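Local structure of valine-pyruvate aminotransferase (Salmonella typhimurium, 3G7Q) at residues A[343-348]-A[381-386]; A[349-354]-A[411-416]. The protein probably transfers the amino group of L-valine to pyruvate, giving 3-methyl-2-oxobutanoate and L-alanine, with pyridoxal 5'-phosphate as cofactor. All blocks are in the same frame, centred on the assembly; numbering follows the deposited sequence. Where two conformers were deposited one is given.

The two contacts follow directly on each other along the chain and interleave: 343-348 runs straight into 349-354, then come 381-386 and, last, 411-416. Their centres are about 11 Å apart, on the same side of the chain's centre. Contact 1 sits where strand 341-345 ends and strand 387-391, its antiparallel neighbour in the six-stranded sheet, is about to begin; contact 2 sets the loop into helix 353-362 against the C-terminal helix 396-416. They touch through the hydrogen bond His-385 ND1 to Glu-354 OE1, the backbone bond between His-385 and Thr-353, and Trp-414, packed on the carbonyls of Lys-347 and Asp-348. An inner strand's end, a helix start and the C-terminal helix of this aminotransferase are thereby tied together.

Contact 1: residues A[343-348]-A[381-386]; sequences WLWFKD and WPHTHQ
Gln-386 contributes the largest share of the surface buried between 343-348 and 381-386, and its side chain can be traced outward. Gln-386 CB lies 3.7 Å from Trp-345 CD1, beside the indole. CG stands anti to the carbonyl carbon (chi1 -62°), and the extended chain beyond it runs alongside Trp-345 in the same direction, leaving amide and indole planes only 17° apart. OE1 then takes two donors. Trp-345 NE1 reaches Gln-386 OE1 at 3.1 Å, nearly straight (166°), in the indole plane and on a lone pair; Asp-348 N reaches Gln-386 OE1 at 3.2 Å from above the carbonyl plane. At the tip, NE2 donates to a water that in turn donates to Asp-348 OD1. The backbone joins in: Phe-346 N, at the centre of an inverse gamma turn, donates to Gln-386 O over 2.8 Å, almost along the C=O axis. Over one indole face stands His-383, its edge foremost in a T-shaped stack, with His-383 CE1 3.3 Å from Trp-345 CE2; Lys-347 CB lies on the opposite face. His-383 NE2, the ring atom next to CE1, is hydrogen-bonded to Tyr-168 OH, which also bonds Trp-343 NE1. Bonded in its plane and packed on both faces, the buried indole has its rotation fixed, and its N-H is satisfied where the antiparallel strands 341-345 and 387-391 come together.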
ATOM      1  N   TRP A 343     -12.976  15.933 -20.853  1.00 29.01           N
ATOM      2  CA  TRP A 343     -13.414  16.995 -19.939  1.00 29.02           C
ATOM      3  C   TRP A 343     -14.349  17.878 -20.731  1.00 27.99           C
ATOM      4  O   TRP A 343     -13.940  18.540 -21.726  1.00 29.14           O
ATOM      5  CB  TRP A 343     -12.206  17.749 -19.438  1.00 29.62           C
ATOM      6  CG  TRP A 343     -12.419  18.902 -18.510  1.00 27.09           C
ATOM      7  CD1 TRP A 343     -12.301  20.218 -18.796  1.00 29.09           C
ATOM      8  CD2 TRP A 343     -12.666  18.819 -17.096  1.00 27.52           C
ATOM      9  NE1 TRP A 343     -12.490  20.960 -17.673  1.00 29.37           N
ATOM     10  CE2 TRP A 343     -12.711  20.132 -16.612  1.00 29.95           C
ATOM     11  CE3 TRP A 343     -12.878  17.761 -16.207  1.00 29.32           C
ATOM     12  CZ2 TRP A 343     -12.948  20.433 -15.266  1.00 29.17           C
ATOM     13  CZ3 TRP A 343     -13.094  18.051 -14.864  1.00 29.22           C
ATOM     14  CH2 TRP A 343     -13.129  19.377 -14.413  1.00 28.00           C
ATOM     15  N   LEU A 344     -15.599  17.899 -20.266  1.00 27.81           N
ATOM     16  CA  LEU A 344     -16.680  18.596 -20.944  1.00 29.45           C
ATOM     17  C   LEU A 344     -17.025  19.879 -20.217  1.00 28.55           C
ATOM     18  O   LEU A 344     -17.308  19.848 -19.019  1.00 29.25           O
ATOM     19  CB  LEU A 344     -17.920  17.712 -21.007  1.00 29.09           C
ATOM     20  CG  LEU A 344     -17.684  16.272 -21.537  1.00 33.82           C
ATOM     21  CD1 LEU A 344     -18.999  15.461 -21.536  1.00 30.39           C
ATOM     22  CD2 LEU A 344     -16.985  16.269 -22.899  1.00 30.44           C
ATOM     23  N   TRP A 345     -17.007  20.988 -20.953  1.00 29.14           N
ATOM     24  CA  TRP A 345     -17.369  22.300 -20.448  1.00 28.87           C
ATOM     25  C   TRP A 345     -18.665  22.738 -21.133  1.00 29.29           C
ATOM     26  O   TRP A 345     -18.654  23.060 -22.312  1.00 28.11           O
ATOM     27  CB  TRP A 345     -16.241  23.295 -20.679  1.00 29.23           C
ATOM     28  CG  TRP A 345     -16.550  24.723 -20.342  1.00 27.72           C
ATOM     29  CD1 TRP A 345     -17.467  25.190 -19.429  1.00 32.03           C
ATOM     30  CD2 TRP A 345     -15.862  25.881 -20.846  1.00 26.98           C
ATOM     31  NE1 TRP A 345     -17.436  26.572 -19.398  1.00 31.48           N
ATOM     32  CE2 TRP A 345     -16.458  27.016 -20.253  1.00 31.10           C
ATOM     33  CE3 TRP A 345     -14.814  26.066 -21.748  1.00 29.53           C
ATOM     34  CZ2 TRP A 345     -16.040  28.316 -20.540  1.00 30.56           C
ATOM     35  CZ3 TRP A 345     -14.412  27.384 -22.050  1.00 30.32           C
ATOM     36  CH2 TRP A 345     -15.044  28.478 -21.452  1.00 31.73           C
ATOM     37  N   PHE A 346     -19.759  22.731 -20.374  1.00 29.34           N
ATOM     38  CA  PHE A 346     -21.090  23.100 -20.854  1.00 27.03           C
ATOM     39  C   PHE A 346     -21.146  24.597 -20.684  1.00 28.17           C
ATOM     40  O   PHE A 346     -21.659  25.131 -19.700  1.00 28.07           O
ATOM     41  CB  PHE A 346     -22.163  22.336 -20.073  1.00 27.35           C
ATOM     42  CG  PHE A 346     -21.948  20.844 -20.087  1.00 27.38           C
ATOM     43  CD1 PHE A 346     -21.974  20.133 -21.283  1.00 28.83           C
ATOM     44  CD2 PHE A 346     -21.683  20.144 -18.911  1.00 28.88           C
ATOM     45  CE1 PHE A 346     -21.775  18.775 -21.295  1.00 31.10           C
ATOM     46  CE2 PHE A 346     -21.488  18.778 -18.932  1.00 32.17           C
ATOM     47  CZ  PHE A 346     -21.522  18.093 -20.114  1.00 30.46           C
ATOM     48  N   LYS A 347     -20.569  25.303 -21.655  1.00 29.21           N
ATOM     49  CA  LYS A 347     -20.313  26.745 -21.458  1.00 31.19           C
ATOM     50  C   LYS A 347     -21.587  27.528 -21.169  1.00 31.80           C
ATOM     51  O   LYS A 347     -22.565  27.401 -21.873  1.00 35.17           O
ATOM     52  CB  LYS A 347     -19.525  27.364 -22.628  1.00 34.50           C
ATOM     53  CG  LYS A 347     -19.166  28.853 -22.425  1.00 35.60           C
ATOM     54  CD  LYS A 347     -18.097  29.377 -23.415  1.00 35.63           C
ATOM     55  CE  LYS A 347     -17.721  30.845 -23.094  1.00 40.45           C
ATOM     56  NZ  LYS A 347     -18.884  31.745 -23.290  1.00 45.88           N
ATOM     57  N   ASP A 348     -21.551  28.275 -20.070  1.00 34.30           N
ATOM     58  CA  ASP A 348     -22.680  29.091 -19.611  1.00 35.65           C
ATOM     59  C   ASP A 348     -23.943  28.263 -19.268  1.00 36.74           C
ATOM     60  O   ASP A 348     -25.051  28.813 -19.253  1.00 36.84           O
ATOM     61  CB  ASP A 348     -23.007  30.217 -20.615  1.00 37.34           C
ATOM     62  CG  ASP A 348     -21.814  31.105 -20.898  1.00 36.43           C
ATOM     63  OD1 ASP A 348     -21.027  31.405 -19.973  1.00 42.51           O
ATOM     64  OD2 ASP A 348     -21.655  31.483 -22.055  1.00 44.86           O
ATOM     65  N   TRP A 381     -14.930  30.432  -8.749  1.00 29.83           N
ATOM     66  CA  TRP A 381     -14.970  30.570 -10.197  1.00 28.76           C
ATOM     67  C   TRP A 381     -16.155  29.785 -10.738  1.00 28.91           C
ATOM     68  O   TRP A 381     -16.173  28.559 -10.615  1.00 28.05           O
ATOM     69  CB  TRP A 381     -13.665  30.027 -10.760  1.00 30.53           C
ATOM     70  CG  TRP A 381     -13.399  30.283 -12.189  1.00 30.54           C
ATOM     71  CD1 TRP A 381     -13.818  31.337 -12.925  1.00 35.21           C
ATOM     72  CD2 TRP A 381     -12.523  29.522 -13.031  1.00 30.03           C
ATOM     73  NE1 TRP A 381     -13.305  31.252 -14.199  1.00 35.37           N
ATOM     74  CE2 TRP A 381     -12.486  30.163 -14.281  1.00 33.96           C
ATOM     75  CE3 TRP A 381     -11.786  28.338 -12.847  1.00 31.12           C
ATOM     76  CZ2 TRP A 381     -11.746  29.664 -15.368  1.00 33.16           C
ATOM     77  CZ3 TRP A 381     -11.033  27.838 -13.923  1.00 33.01           C
ATOM     78  CH2 TRP A 381     -11.016  28.511 -15.161  1.00 31.60           C
ATOM     79  N   PRO A 382     -17.183  30.483 -11.265  1.00 29.62           N
ATOM     80  CA  PRO A 382     -18.374  29.771 -11.749  1.00 27.69           C
ATOM     81  C   PRO A 382     -18.067  28.666 -12.753  1.00 29.01           C
ATOM     82  O   PRO A 382     -18.748  27.630 -12.804  1.00 28.41           O
ATOM     83  CB  PRO A 382     -19.207  30.899 -12.383  1.00 28.21           C
ATOM     84  CG  PRO A 382     -18.851  32.110 -11.581  1.00 29.68           C
ATOM     85  CD  PRO A 382     -17.355  31.948 -11.367  1.00 32.25           C
ATOM     86  N   HIS A 383     -17.045  28.890 -13.556  1.00 29.67           N
ATOM     87  CA  HIS A 383     -16.571  27.871 -14.492  1.00 29.81           C
ATOM     88  C   HIS A 383     -16.456  26.468 -13.908  1.00 29.24           C
ATOM     89  O   HIS A 383     -16.783  25.486 -14.584  1.00 30.54           O
ATOM     90  CB  HIS A 383     -15.196  28.294 -15.001  1.00 30.71           C
ATOM     91  CG  HIS A 383     -14.573  27.324 -15.963  1.00 28.86           C
ATOM     92  ND1 HIS A 383     -14.869  27.327 -17.308  1.00 31.59           N
ATOM     93  CD2 HIS A 383     -13.610  26.384 -15.791  1.00 33.63           C
ATOM     94  CE1 HIS A 383     -14.146  26.395 -17.912  1.00 29.51           C
ATOM     95  NE2 HIS A 383     -13.374  25.809 -17.015  1.00 29.68           N
ATOM     96  N   THR A 384     -16.011  26.342 -12.663  1.00 29.85           N
ATOM     97  CA  THR A 384     -15.840  25.018 -12.055  1.00 30.98           C
ATOM     98  C   THR A 384     -17.160  24.265 -11.949  1.00 34.04           C
ATOM     99  O   THR A 384     -17.169  23.046 -11.874  1.00 36.88           O
ATOM    100  CB  THR A 384     -15.172  25.077 -10.674  1.00 32.18           C
ATOM    101  OG1 THR A 384     -16.054  25.634  -9.688  1.00 30.41           O
ATOM    102  CG2 THR A 384     -13.862  25.898 -10.752  1.00 32.50           C
ATOM    103  N   HIS A 385     -18.268  24.999 -11.962  1.00 30.99           N
ATOM    104  CA  HIS A 385     -19.597  24.391 -11.890  1.00 28.86           C
ATOM    105  C   HIS A 385     -20.232  24.162 -13.258  1.00 28.89           C
ATOM    106  O   HIS A 385     -21.432  23.886 -13.352  1.00 27.84           O
ATOM    107  CB  HIS A 385     -20.490  25.284 -11.019  1.00 28.87           C
ATOM    108  CG  HIS A 385     -20.029  25.337  -9.609  1.00 29.07           C
ATOM    109  ND1 HIS A 385     -20.245  24.285  -8.746  1.00 29.22           N
ATOM    110  CD2 HIS A 385     -19.307  26.253  -8.925  1.00 30.18           C
ATOM    111  CE1 HIS A 385     -19.712  24.572  -7.572  1.00 29.50           C
ATOM    112  NE2 HIS A 385     -19.129  25.758  -7.653  1.00 28.16           N
ATOM    113  N   GLN A 386     -19.447  24.263 -14.323  1.00 27.71           N
ATOM    114  CA  GLN A 386     -19.955  24.071 -15.668  1.00 29.30           C
ATOM    115  C   GLN A 386     -19.255  22.916 -16.384  1.00 29.15           C
ATOM    116  O   GLN A 386     -19.505  22.704 -17.556  1.00 28.93           O
ATOM    117  CB  GLN A 386     -19.760  25.355 -16.476  1.00 29.89           C
ATOM    118  CG  GLN A 386     -20.508  26.525 -15.898  1.00 32.70           C
ATOM    119  CD  GLN A 386     -20.244  27.854 -16.585  1.00 36.72           C
ATOM    120  OE1 GLN A 386     -19.573  27.955 -17.626  1.00 36.77           O
ATOM    121  NE2 GLN A 386     -20.783  28.901 -15.986  1.00 40.74           N
TER
HETATM  122  O   HOH W   1     -21.325  31.493 -17.288  1.00 50.90           O

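Contact 2: residues A[349-354]-A[411-416]; sequences LPITTE and ERAWRE
Segment 349-354, a loop that turns into helix 353-362 at Thr-353, meets the last turns of the C-terminal helix with CA atoms 6.6 Å apart both for Pro-350 with Trp-414 and for Ile-351 with Ala-413, and no hydrogen bond crosses between them. The best-defined interaction is a CH-pi contact: Pro-350 CD stands over the face of the Trp-414 six-membered ring, 3.9 Å from its centroid and 15° off the ring normal. Pro-350 CG rests against the helix backbone, 3.6 Å from Ala-413 O. Trp-414 carries CG anti to its carbonyl carbon (chi1 -77°), which swings the indole toward the loop. Leu-349 crosses it obliquely, bringing Leu-349 CD1 to 3.8 Å from Trp-414 NE1. This is the C-terminal helix 396-416 of an aminotransferase of the class I and II family, laid against the entry to helix 353-362, where Thr-352 is the N-cap and its OG1 accepts from Leu-355 N. Ala-413 points its methyl toward the loop: Ala-413 CB is 3.8 Å from Ile-351 CD1 and 4.2 Å from Leu-349 CD1. Ile-351 gets there with CG1 in the crowded position between backbone N and carbonyl carbon (chi1 64°), from which CD1 extends onto the alanine. Leu-349 also touches Leu-356, and Ile-351 touches Arg-359, both on helix 353-362, while Trp-414 has a cation-pi partner in Arg-330.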
ATOM      1  N   LEU A 349     -23.791  26.963 -18.989  1.00 32.07           N
ATOM      2  CA  LEU A 349     -24.928  26.134 -18.574  1.00 30.46           C
ATOM      3  C   LEU A 349     -25.679  26.892 -17.489  1.00 28.85           C
ATOM      4  O   LEU A 349     -25.070  27.414 -16.541  1.00 28.88           O
ATOM      5  CB  LEU A 349     -24.441  24.792 -17.998  1.00 29.69           C
ATOM      6  CG  LEU A 349     -25.481  23.697 -17.739  1.00 28.89           C
ATOM      7  CD1 LEU A 349     -26.117  23.266 -19.062  1.00 29.50           C
ATOM      8  CD2 LEU A 349     -24.839  22.481 -17.027  1.00 28.37           C
ATOM      9  N   PRO A 350     -27.022  27.003 -17.599  1.00 29.00           N
ATOM     10  CA  PRO A 350     -27.748  27.775 -16.580  1.00 28.47           C
ATOM     11  C   PRO A 350     -28.107  27.040 -15.281  1.00 26.23           C
ATOM     12  O   PRO A 350     -28.918  27.538 -14.493  1.00 25.75           O
ATOM     13  CB  PRO A 350     -29.025  28.218 -17.330  1.00 30.36           C
ATOM     14  CG  PRO A 350     -29.237  27.186 -18.322  1.00 31.84           C
ATOM     15  CD  PRO A 350     -27.913  26.540 -18.662  1.00 30.29           C
ATOM     16  N   ILE A 351     -27.526  25.861 -15.083  1.00 26.19           N
ATOM     17  CA  ILE A 351     -27.613  25.114 -13.857  1.00 25.93           C
ATOM     18  C   ILE A 351     -26.195  24.631 -13.581  1.00 26.63           C
ATOM     19  O   ILE A 351     -25.355  24.669 -14.477  1.00 26.13           O
ATOM     20  CB  ILE A 351     -28.572  23.875 -13.911  1.00 25.30           C
ATOM     21  CG1 ILE A 351     -28.113  22.797 -14.899  1.00 28.12           C
ATOM     22  CG2 ILE A 351     -30.051  24.331 -14.155  1.00 26.85           C
ATOM     23  CD1 ILE A 351     -28.898  21.502 -14.737  1.00 27.19           C
ATOM     24  N   THR A 352     -25.935  24.200 -12.350  1.00 27.56           N
ATOM     25  CA  THR A 352     -24.602  23.649 -12.045  1.00 26.67           C
ATOM     26  C   THR A 352     -24.483  22.194 -12.476  1.00 27.51           C
ATOM     27  O   THR A 352     -25.472  21.480 -12.618  1.00 26.91           O
ATOM     28  CB  THR A 352     -24.299  23.700 -10.556  1.00 26.35           C
ATOM     29  OG1 THR A 352     -25.162  22.785  -9.874  1.00 27.76           O
ATOM     30  CG2 THR A 352     -24.472  25.113  -9.994  1.00 27.90           C
ATOM     31  N   THR A 353     -23.251  21.716 -12.634  1.00 26.96           N
ATOM     32  CA  THR A 353     -23.058  20.318 -12.979  1.00 26.77           C
ATOM     33  C   THR A 353     -23.254  19.414 -11.758  1.00 27.92           C
ATOM     34  O   THR A 353     -23.368  18.191 -11.911  1.00 30.30           O
ATOM     35  CB  THR A 353     -21.729  20.073 -13.731  1.00 27.63           C
ATOM     36  OG1 THR A 353     -20.658  20.653 -13.018  1.00 31.26           O
ATOM     37  CG2 THR A 353     -21.787  20.690 -15.145  1.00 27.65           C
ATOM     38  N   GLU A 354     -23.300  19.993 -10.546  1.00 27.52           N
ATOM     39  CA  GLU A 354     -23.743  19.210  -9.395  1.00 25.58           C
ATOM     40  C   GLU A 354     -25.224  18.828  -9.609  1.00 28.36           C
ATOM     41  O   GLU A 354     -25.637  17.682  -9.374  1.00 30.33           O
ATOM     42  CB  GLU A 354     -23.583  19.988  -8.091  1.00 28.45           C
ATOM     43  CG  GLU A 354     -22.119  20.129  -7.603  1.00 28.89           C
ATOM     44  CD  GLU A 354     -21.261  21.170  -8.312  1.00 41.27           C
ATOM     45  OE1 GLU A 354     -21.736  22.094  -9.008  1.00 32.04           O
ATOM     46  OE2 GLU A 354     -20.039  21.035  -8.179  1.00 53.18           O
ATOM     47  N   GLU A 411     -30.293  19.910 -22.921  1.00 27.84           N
ATOM     48  CA  GLU A 411     -31.399  20.597 -23.598  1.00 29.76           C
ATOM     49  C   GLU A 411     -32.457  20.993 -22.595  1.00 28.41           C
ATOM     50  O   GLU A 411     -32.988  22.097 -22.680  1.00 29.89           O
ATOM     51  CB  GLU A 411     -32.017  19.700 -24.683  1.00 33.76           C
ATOM     52  CG  GLU A 411     -33.380  20.098 -25.232  1.00 41.91           C
ATOM     53  CD  GLU A 411     -33.442  21.427 -25.972  1.00 56.27           C
ATOM     54  OE1 GLU A 411     -32.379  21.900 -26.421  1.00 58.73           O
ATOM     55  OE2 GLU A 411     -34.575  21.975 -26.138  1.00 52.63           O
ATOM     56  N   ARG A 412     -32.810  20.086 -21.695  1.00 27.52           N
ATOM     57  CA  ARG A 412     -33.801  20.401 -20.676  1.00 27.72           C
ATOM     58  C   ARG A 412     -33.380  21.616 -19.833  1.00 26.27           C
ATOM     59  O   ARG A 412     -34.202  22.491 -19.576  1.00 27.09           O
ATOM     60  CB  ARG A 412     -34.047  19.211 -19.748  1.00 28.61           C
ATOM     61  CG  ARG A 412     -35.104  19.462 -18.695  1.00 33.65           C
ATOM     62  CD  ARG A 412     -35.245  18.286 -17.746  1.00 37.43           C
ATOM     63  NE  ARG A 412     -35.649  17.072 -18.436  1.00 51.52           N
ATOM     64  N   ALA A 413     -32.122  21.651 -19.390  1.00 27.27           N
ATOM     65  CA  ALA A 413     -31.610  22.776 -18.576  1.00 29.71           C
ATOM     66  C   ALA A 413     -31.757  24.117 -19.323  1.00 28.96           C
ATOM     67  O   ALA A 413     -32.209  25.119 -18.776  1.00 27.08           O
ATOM     68  CB  ALA A 413     -30.138  22.523 -18.190  1.00 28.20           C
ATOM     69  N   TRP A 414     -31.371  24.127 -20.592  1.00 27.68           N
ATOM     70  CA  TRP A 414     -31.476  25.347 -21.409  1.00 28.24           C
ATOM     71  C   TRP A 414     -32.922  25.730 -21.707  1.00 30.86           C
ATOM     72  O   TRP A 414     -33.241  26.897 -21.851  1.00 29.21           O
ATOM     73  CB  TRP A 414     -30.697  25.196 -22.710  1.00 30.36           C
ATOM     74  CG  TRP A 414     -29.216  25.338 -22.569  1.00 30.62           C
ATOM     75  CD1 TRP A 414     -28.306  24.338 -22.440  1.00 31.15           C
ATOM     76  CD2 TRP A 414     -28.484  26.554 -22.502  1.00 34.49           C
ATOM     77  NE1 TRP A 414     -27.040  24.852 -22.347  1.00 29.48           N
ATOM     78  CE2 TRP A 414     -27.118  26.216 -22.382  1.00 34.53           C
ATOM     79  CE3 TRP A 414     -28.850  27.914 -22.551  1.00 42.23           C
ATOM     80  CZ2 TRP A 414     -26.106  27.180 -22.303  1.00 39.08           C
ATOM     81  CZ3 TRP A 414     -27.845  28.881 -22.464  1.00 41.27           C
ATOM     82  CH2 TRP A 414     -26.482  28.500 -22.345  1.00 42.09           C
ATOM     83  N   ARG A 415     -33.818  24.746 -21.743  1.00 29.98           N
ATOM     84  CA  ARG A 415     -35.213  25.001 -22.041  1.00 32.12           C
ATOM     85  C   ARG A 415     -36.012  25.443 -20.833  1.00 30.08           C
ATOM     86  O   ARG A 415     -36.811  26.362 -20.934  1.00 33.75           O
ATOM     87  CB  ARG A 415     -35.822  23.710 -22.578  1.00 31.57           C
ATOM     88  CG  ARG A 415     -37.249  23.770 -23.031  1.00 38.79           C
ATOM     89  CD  ARG A 415     -37.706  22.394 -23.597  1.00 41.48           C
ATOM     90  NE  ARG A 415     -37.859  21.361 -22.549  1.00 50.02           N
ATOM     91  CZ  ARG A 415     -37.195  20.193 -22.464  1.00 53.34           C
ATOM     92  NH1 ARG A 415     -36.350  19.786 -23.397  1.00 41.45           N
ATOM     93  NH2 ARG A 415     -37.444  19.366 -21.457  1.00 56.51           N
ATOM     94  N   GLU A 416     -35.780  24.787 -19.699  0.80 28.01           N
ATOM     95  CA  GLU A 416     -36.601  25.008 -18.517  0.80 27.80           C
ATOM     96  C   GLU A 416     -35.887  24.995 -17.163  0.80 27.84           C
ATOM     97  O   GLU A 416     -36.558  25.001 -16.145  0.80 25.66           O
ATOM     98  CB  GLU A 416     -37.717  23.942 -18.489  0.80 30.05           C
ATOM     99  CG  GLU A 416     -37.211  22.499 -18.360  0.80 31.24           C
ATOM    100  CD  GLU A 416     -38.297  21.465 -18.053  0.80 33.05           C
ATOM    101  OE1 GLU A 416     -39.436  21.650 -18.522  0.80 37.40           O
ATOM    102  OE2 GLU A 416     -37.993  20.451 -17.361  0.80 40.43           O
TER